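Local coordinates for hypothetical protein ybgI (Escherichia coli, Escherichia coli O157:H7, PDB 1NMP) that binds a pair of divalent metal ions within a ring-shaped homohexamer and may take part in degrading radiation-damaged nucleotides, at residues I19-P24 with H97-A102; V60-G65 with I91-W96; L106-Q111 with A217-G222. All coordinates share one frame; numbering follows the deposited sequence.

Contact 1: residues I19-P24 with H97-A102; sequences ISDYAP and HLPLDA. With MG (magnesium ion), chain H.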
# COMPACT_ATOMS: atom_id res chain seq x y z
N ILE A 19 -35.81 35.23 -17.98
CA ILE A 19 -35.02 34.76 -16.81
C ILE A 19 -33.68 35.47 -16.59
O ILE A 19 -32.80 35.38 -17.46
CB ILE A 19 -34.79 33.24 -16.88
CG1 ILE A 19 -36.14 32.53 -16.84
CG2 ILE A 19 -33.96 32.74 -15.67
CD1 ILE A 19 -36.02 30.97 -16.78
N SER A 20 -33.51 36.17 -15.46
CA SER A 20 -32.28 36.92 -15.16
C SER A 20 -31.19 35.90 -14.96
O SER A 20 -31.44 34.90 -14.31
CB SER A 20 -32.40 37.71 -13.83
OG SER A 20 -33.33 38.81 -13.87
N ASP A 21 -29.98 36.14 -15.46
CA ASP A 21 -28.95 35.10 -15.31
C ASP A 21 -27.56 35.72 -15.06
O ASP A 21 -27.39 36.94 -15.19
CB ASP A 21 -28.92 34.23 -16.60
CG ASP A 21 -28.66 32.78 -16.32
OD1 ASP A 21 -27.70 32.50 -15.53
OD2 ASP A 21 -29.42 31.92 -16.93
N TYR A 22 -26.59 34.87 -14.70
CA TYR A 22 -25.19 35.29 -14.39
C TYR A 22 -24.34 35.39 -15.67
O TYR A 22 -23.16 35.80 -15.62
CB TYR A 22 -24.50 34.26 -13.45
CG TYR A 22 -25.16 34.12 -12.11
CD1 TYR A 22 -25.09 35.17 -11.17
CD2 TYR A 22 -25.91 32.98 -11.78
CE1 TYR A 22 -25.76 35.08 -9.92
CE2 TYR A 22 -26.57 32.86 -10.55
CZ TYR A 22 -26.50 33.91 -9.61
OH TYR A 22 -27.09 33.79 -8.33
N ALA A 23 -24.96 34.99 -16.79
CA ALA A 23 -24.28 34.97 -18.08
C ALA A 23 -25.29 34.89 -19.22
O ALA A 23 -26.43 34.42 -19.03
CB ALA A 23 -23.37 33.76 -18.12
N PRO A 24 -24.88 35.34 -20.43
CA PRO A 24 -25.70 35.33 -21.66
C PRO A 24 -26.31 33.94 -21.93
O PRO A 24 -25.60 32.94 -21.95
CB PRO A 24 -24.66 35.63 -22.73
CG PRO A 24 -23.56 36.42 -21.99
CD PRO A 24 -23.47 35.68 -20.73
N HIS A 97 -28.17 28.46 -18.98
CA HIS A 97 -27.91 28.22 -17.58
C HIS A 97 -29.20 28.08 -16.80
O HIS A 97 -29.86 27.03 -16.93
CB HIS A 97 -27.01 29.35 -17.02
CG HIS A 97 -26.52 29.11 -15.62
ND1 HIS A 97 -26.45 30.11 -14.67
CD2 HIS A 97 -26.15 27.96 -14.98
CE1 HIS A 97 -26.09 29.59 -13.50
NE2 HIS A 97 -25.90 28.29 -13.67
N LEU A 98 -29.62 29.08 -16.02
CA LEU A 98 -30.86 28.91 -15.22
C LEU A 98 -32.13 28.44 -15.98
O LEU A 98 -33.01 27.69 -15.40
CB LEU A 98 -31.18 30.18 -14.43
CG LEU A 98 -30.04 30.72 -13.58
CD1 LEU A 98 -30.63 31.93 -12.81
CD2 LEU A 98 -29.51 29.66 -12.62
N PRO A 99 -32.31 28.89 -17.25
CA PRO A 99 -33.52 28.40 -17.91
C PRO A 99 -33.45 26.86 -18.07
O PRO A 99 -34.51 26.16 -18.06
CB PRO A 99 -33.49 29.12 -19.25
CG PRO A 99 -32.86 30.45 -18.89
CD PRO A 99 -31.74 30.04 -17.98
N LEU A 100 -32.23 26.31 -18.25
CA LEU A 100 -32.17 24.85 -18.39
C LEU A 100 -32.18 24.19 -16.97
O LEU A 100 -32.24 22.93 -16.81
CB LEU A 100 -30.94 24.44 -19.19
CG LEU A 100 -30.79 22.95 -19.49
CD1 LEU A 100 -32.05 22.49 -20.21
CD2 LEU A 100 -29.55 22.77 -20.41
N ASP A 101 -32.11 25.02 -15.91
CA ASP A 101 -32.19 24.41 -14.56
C ASP A 101 -33.67 24.23 -14.21
O ASP A 101 -34.06 23.20 -13.69
CB ASP A 101 -31.54 25.30 -13.44
CG ASP A 101 -30.05 24.94 -13.13
OD1 ASP A 101 -29.23 25.89 -13.00
OD2 ASP A 101 -29.70 23.72 -13.01
N ALA A 102 -34.49 25.21 -14.58
CA ALA A 102 -35.87 25.24 -14.15
C ALA A 102 -36.97 24.72 -15.01
O ALA A 102 -38.03 24.44 -14.49
CB ALA A 102 -36.22 26.70 -13.70
MG MG H . -27.45 24.76 -12.71

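Contact 2: residues V60-G65 with I91-W96; sequences VIVHHG and INLYGW. With MG (magnesium ion), chain H.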
# COMPACT_ATOMS: atom_id res chain seq x y z
N VAL A 60 -22.34 23.25 -30.50
CA VAL A 60 -22.20 22.61 -29.20
C VAL A 60 -23.22 23.39 -28.36
O VAL A 60 -23.33 24.62 -28.50
CB VAL A 60 -20.82 22.93 -28.61
CG1 VAL A 60 -20.78 22.49 -27.14
CG2 VAL A 60 -19.72 22.24 -29.39
N ILE A 61 -24.01 22.69 -27.55
CA ILE A 61 -24.94 23.31 -26.65
C ILE A 61 -24.57 22.73 -25.28
O ILE A 61 -24.37 21.48 -25.14
CB ILE A 61 -26.40 22.91 -26.96
CG1 ILE A 61 -26.75 23.32 -28.35
CG2 ILE A 61 -27.32 23.62 -25.97
CD1 ILE A 61 -28.26 22.98 -28.65
N VAL A 62 -24.51 23.60 -24.26
CA VAL A 62 -24.14 23.17 -22.90
C VAL A 62 -25.00 23.89 -21.87
O VAL A 62 -25.67 24.87 -22.20
CB VAL A 62 -22.62 23.58 -22.58
CG1 VAL A 62 -21.62 22.79 -23.43
CG2 VAL A 62 -22.45 25.12 -22.77
N HIS A 63 -24.91 23.48 -20.59
CA HIS A 63 -25.60 24.20 -19.49
C HIS A 63 -24.63 25.34 -18.97
O HIS A 63 -25.06 26.46 -18.56
CB HIS A 63 -25.89 23.17 -18.40
CG HIS A 63 -26.42 23.73 -17.11
ND1 HIS A 63 -27.49 24.58 -17.07
CD2 HIS A 63 -26.07 23.49 -15.83
CE1 HIS A 63 -27.78 24.86 -15.81
NE2 HIS A 63 -26.93 24.20 -15.04
N HIS A 64 -23.31 25.06 -18.97
CA HIS A 64 -22.27 26.02 -18.52
C HIS A 64 -21.37 26.53 -19.63
O HIS A 64 -20.46 25.80 -20.06
CB HIS A 64 -21.35 25.38 -17.48
CG HIS A 64 -22.08 24.94 -16.24
ND1 HIS A 64 -22.03 23.64 -15.78
CD2 HIS A 64 -22.83 25.62 -15.34
CE1 HIS A 64 -22.72 23.54 -14.65
NE2 HIS A 64 -23.21 24.73 -14.37
N GLY A 65 -21.60 27.75 -20.11
CA GLY A 65 -20.77 28.29 -21.19
C GLY A 65 -19.74 29.31 -20.67
O GLY A 65 -19.13 29.06 -19.62
N ILE A 91 -17.59 26.53 -35.39
CA ILE A 91 -18.58 25.89 -34.54
C ILE A 91 -19.39 26.92 -33.67
O ILE A 91 -18.78 27.79 -32.99
CB ILE A 91 -17.86 24.86 -33.63
CG1 ILE A 91 -17.11 23.86 -34.51
CG2 ILE A 91 -18.93 24.10 -32.66
CD1 ILE A 91 -16.35 22.80 -33.72
N ASN A 92 -20.72 26.84 -33.70
CA ASN A 92 -21.57 27.70 -32.88
C ASN A 92 -21.57 27.21 -31.42
O ASN A 92 -21.79 26.01 -31.17
CB ASN A 92 -23.01 27.63 -33.41
CG ASN A 92 -23.13 28.20 -34.82
OD1 ASN A 92 -23.38 29.38 -34.96
ND2 ASN A 92 -22.87 27.38 -35.86
N LEU A 93 -21.34 28.07 -30.44
CA LEU A 93 -21.42 27.57 -29.06
C LEU A 93 -22.66 28.23 -28.52
O LEU A 93 -22.85 29.48 -28.68
CB LEU A 93 -20.22 27.99 -28.19
CG LEU A 93 -20.43 27.72 -26.68
CD1 LEU A 93 -20.61 26.19 -26.48
CD2 LEU A 93 -19.22 28.29 -25.84
N TYR A 94 -23.55 27.41 -27.95
CA TYR A 94 -24.79 27.93 -27.34
C TYR A 94 -24.76 27.44 -25.91
O TYR A 94 -24.33 26.33 -25.64
CB TYR A 94 -26.06 27.30 -27.95
CG TYR A 94 -26.28 27.56 -29.41
CD1 TYR A 94 -27.17 28.55 -29.83
CD2 TYR A 94 -25.72 26.73 -30.36
CE1 TYR A 94 -27.52 28.72 -31.14
CE2 TYR A 94 -26.04 26.87 -31.67
CZ TYR A 94 -26.97 27.88 -32.04
OH TYR A 94 -27.30 28.00 -33.34
N GLY A 95 -25.25 28.26 -24.99
CA GLY A 95 -25.30 27.84 -23.61
C GLY A 95 -26.55 28.33 -22.97
O GLY A 95 -26.97 29.45 -23.31
N TRP A 96 -27.17 27.51 -22.09
CA TRP A 96 -28.37 27.89 -21.32
C TRP A 96 -28.16 27.48 -19.88
O TRP A 96 -28.04 26.28 -19.56
CB TRP A 96 -29.62 27.18 -21.87
CG TRP A 96 -30.27 27.95 -22.99
CD1 TRP A 96 -31.13 29.05 -22.88
CD2 TRP A 96 -30.09 27.73 -24.38
NE1 TRP A 96 -31.48 29.51 -24.12
CE2 TRP A 96 -30.85 28.73 -25.07
CE3 TRP A 96 -29.35 26.81 -25.13
CZ2 TRP A 96 -30.88 28.81 -26.51
CZ3 TRP A 96 -29.38 26.90 -26.57
CH2 TRP A 96 -30.15 27.89 -27.22
MG MG H . -27.45 24.76 -12.71

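Contact 3: residues L106-Q111 with A217-G222; sequences LGNNAQ and ATERGG. With MG (magnesium ion), chain H; MG (magnesium ion), chain G.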
# COMPACT_ATOMS: atom_id res chain seq x y z
N LEU A 106 -37.92 19.51 -19.15
CA LEU A 106 -36.53 19.19 -19.48
C LEU A 106 -35.45 19.72 -18.54
O LEU A 106 -34.27 19.56 -18.80
CB LEU A 106 -36.15 19.79 -20.86
CG LEU A 106 -36.92 19.43 -22.14
CD1 LEU A 106 -37.32 17.90 -22.23
CD2 LEU A 106 -38.09 20.29 -22.08
N GLY A 107 -35.81 20.39 -17.48
CA GLY A 107 -34.77 21.02 -16.69
C GLY A 107 -34.02 20.09 -15.80
O GLY A 107 -34.54 19.01 -15.46
N ASN A 108 -32.81 20.49 -15.39
CA ASN A 108 -32.05 19.64 -14.48
C ASN A 108 -32.84 19.35 -13.23
O ASN A 108 -32.70 18.25 -12.70
CB ASN A 108 -30.75 20.28 -13.99
CG ASN A 108 -29.84 20.65 -15.11
OD1 ASN A 108 -29.44 19.81 -15.98
ND2 ASN A 108 -29.48 21.91 -15.12
N ASN A 109 -33.63 20.30 -12.72
CA ASN A 109 -34.33 20.02 -11.44
C ASN A 109 -35.48 19.02 -11.66
O ASN A 109 -35.65 18.07 -10.85
CB ASN A 109 -34.86 21.33 -10.75
CG ASN A 109 -33.78 22.03 -9.88
OD1 ASN A 109 -32.75 21.41 -9.56
ND2 ASN A 109 -34.03 23.27 -9.48
N ALA A 110 -36.23 19.16 -12.76
CA ALA A 110 -37.29 18.18 -12.97
C ALA A 110 -36.70 16.81 -13.36
O ALA A 110 -37.23 15.77 -12.92
CB ALA A 110 -38.35 18.71 -14.04
N GLN A 111 -35.61 16.75 -14.13
CA GLN A 111 -35.02 15.45 -14.52
C GLN A 111 -34.36 14.79 -13.29
O GLN A 111 -34.41 13.54 -13.21
CB GLN A 111 -34.02 15.61 -15.66
CG GLN A 111 -34.63 16.20 -16.90
CD GLN A 111 -35.42 15.17 -17.63
OE1 GLN A 111 -35.03 13.98 -17.70
NE2 GLN A 111 -36.51 15.59 -18.21
N ALA A 217 -22.60 15.54 -11.78
CA ALA A 217 -23.55 14.43 -11.74
C ALA A 217 -25.02 14.87 -11.64
O ALA A 217 -25.89 14.25 -12.29
CB ALA A 217 -23.20 13.44 -10.59
N THR A 218 -25.34 15.95 -10.91
CA THR A 218 -26.77 16.32 -10.81
C THR A 218 -27.18 17.16 -11.99
O THR A 218 -28.43 17.41 -12.21
CB THR A 218 -27.12 17.13 -9.54
OG1 THR A 218 -26.31 18.30 -9.52
CG2 THR A 218 -26.82 16.33 -8.28
N GLU A 219 -26.17 17.57 -12.80
CA GLU A 219 -26.48 18.40 -13.98
C GLU A 219 -26.35 17.81 -15.39
O GLU A 219 -26.34 18.55 -16.41
CB GLU A 219 -25.77 19.76 -13.82
CG GLU A 219 -26.58 20.53 -12.76
CD GLU A 219 -26.19 21.98 -12.58
OE1 GLU A 219 -27.03 22.75 -12.00
OE2 GLU A 219 -25.06 22.37 -13.00
N ARG A 220 -26.35 16.46 -15.46
CA ARG A 220 -26.33 15.81 -16.76
C ARG A 220 -27.75 15.66 -17.30
O ARG A 220 -27.95 15.64 -18.52
CB ARG A 220 -25.75 14.40 -16.69
CG ARG A 220 -24.30 14.33 -16.52
CD ARG A 220 -23.94 12.88 -16.29
NE ARG A 220 -24.61 12.40 -15.09
CZ ARG A 220 -24.14 11.44 -14.30
NH1 ARG A 220 -22.98 10.86 -14.59
NH2 ARG A 220 -24.77 11.12 -13.18
N GLY A 221 -28.73 15.59 -16.39
CA GLY A 221 -30.15 15.40 -16.75
C GLY A 221 -30.80 16.34 -17.75
O GLY A 221 -31.45 15.94 -18.77
N GLY A 222 -30.62 17.62 -17.48
CA GLY A 222 -31.24 18.61 -18.37
C GLY A 222 -30.63 18.73 -19.77
O GLY A 222 -31.37 18.73 -20.75
MG MG H . -27.45 24.76 -12.71
MG MG G . -25.25 24.80 -12.36
O HOH W 1 -30.58 16.56 -13.58
O HOH W 2 -32.23 13.24 -18.85

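Contact 1: residues I19-P24 with H97-A102
At the margin of the dinuclear metal site of this NIF3-family protein, the loop between helix 3-13 and strand 26-29 meets the short helix 98-102, and a His-carboxylate hydrogen bond from the residue just before that helix ties the two. ND1 of His97 donates to OD1 of Asp21 over 2.8 Å, nearly in the plane of the imidazole and on the syn lone pair of the oxygen. The anti lone pair of OD1 takes the backbone N of Tyr22, so one oxygen is gripped from two directions. The other oxygen, OD2, receives the backbone N of Leu98 at 3.0 Å, a more bent bond (132°) that arrives on the syn side, somewhat out of the carboxylate plane; Asn25 ND2 is a further donor to it. Carboxylate and imidazole planes stand 38° apart.

With CG of His97 anti to its backbone N (chi1 -172°), the ring reaches out to the loop. Its CE1 lies 3.8 Å from CD2 of Tyr22, a meeting of two ring edges, while CD2 of Leu98 lies over one imidazole face, near the rim. Nearer the start of the loop segment, Ile19 and Pro99 run past one another in opposite senses, CD1 of the isoleucine resting 3.8 Å from CG of the proline, and CG2 of Ile19 meets CB of Leu98 at 4.0 Å.

On the helix, Asp101 turns to the magnesium ion, binding it through OD1 at 2.1 Å and, more loosely, through OD2; His63 and Glu219 complete its protein ligands. The ring of His97 also touches that of His63, without itself binding metal. The bond to OD1 of Asp21 restrains the turn of the imidazole, and by joining it to the backbone N atoms of Tyr22 and Leu98 the carboxylate holds the ring next to the metal ligands.

Contact 2: residues V60-G65 with I91-W96
His63 and Trp96 meet just beyond the paired residues of two neighbouring strands, where ND1 of the histidine donates to the Trp96 carbonyl O at 3.1 Å. The oxygen is approached in its carbonyl plane, on a lone pair, although it lies about 20° out of the imidazole plane. CG of His63 stands anti to the backbone N (chi1 173°), which directs the ring to the metal side; ND1 is thus held by the neighbouring chain segment while NE2, across the ring, binds magnesium at 2.5 Å.

Earlier along both strands the backbones run side by side. Val60 N donates to Asn92 O, Tyr94 N to Val60 O, Val62 N to Tyr94 O and Trp96 N to Val62 O, the ladder of a parallel strand pair. Strands 59-62 and 92-95 are joined through helix 77-88 as a beta-alpha-beta unit.

On the face carrying Ile61 and Tyr94, the isoleucine divides its branches: CG1 approaches CB of Tyr94 at 4.1 Å, whereas CG2, anti to the backbone N, meets CE3 of Trp96 at 3.9 Å, at the edge of the indole. Helix 3-13 packs here, accepting the indole NE1 at Asn11 and the Tyr94 hydroxyl at Asn3 O. On the other face CG1 of Val60 lies 3.8 Å from CD1 of Leu93, and CG2 is equally far from CG2 of Ile91; Val60 and Val62 both rest on Leu48 of helix 46-54.

Contact 3: residues L106-Q111 with A217-G222
Asn108 and Glu219 cross at about a right angle, the amide of one passing the aliphatic part of the other with ND2 of Asn108 4.0 Å from CG of Glu219. Their flat ends are tilted 29° apart. The amide works in two directions: OD1 accepts the backbone N of Gly222 at 2.9 Å, a donor tilted from the carbonyl plane, while ND2 points to Asp101, whose OD2 it bonds. The extended chain of Glu219, with CD anti to CA (chi2 -172°), takes its carboxylate to both metal ions. OE1 binds the first magnesium at 2.2 Å and reaches the second more loosely at 2.7 Å; OE2 binds the second at 2.5 Å. OG1 of Thr172 hydrogen-bonds OE1.

Glycines permit the close approach. CA of Gly222 comes within 3.2 Å of Leu106 O, and Gln111, its CG anti to the carbonyl carbon (chi1 -59°), lays that atom 3.7 Å from Gly221 O. One water joins Asn108 O to Thr218 O, and a second joins Gln111 OE1 to Gly221 O, whereas a bend at chi2 lets NE2 of Gln111 turn back to Glu105 O.

The first turn of helix 108-115 is thereby set against the break between helices 215-218 and 220-233, with Leu106 and Gln111 continuing onto Ala225 of the latter helix.

Three contacts drawn from separate parts of the chain converge on one metal centre, their centres about 12 Å (contacts 1 and 2), about 13 Å (1 and 3) and about 16 Å (2 and 3) apart. Contact 2 falls along the chain between the two segments of contact 1, and contact 3 follows both. Strand 92-95 runs directly into helix 98-102, and helix 108-115 comes next, with the Leu100 carbonyl accepting the backbone N of Asn108. The magnesium of chain H takes one ligand residue from each contact: the loop after strand 59-62 of the five-stranded sheet brings His63, helix 98-102 Asp101, and the junction of helices 215-218 and 220-233 Glu219.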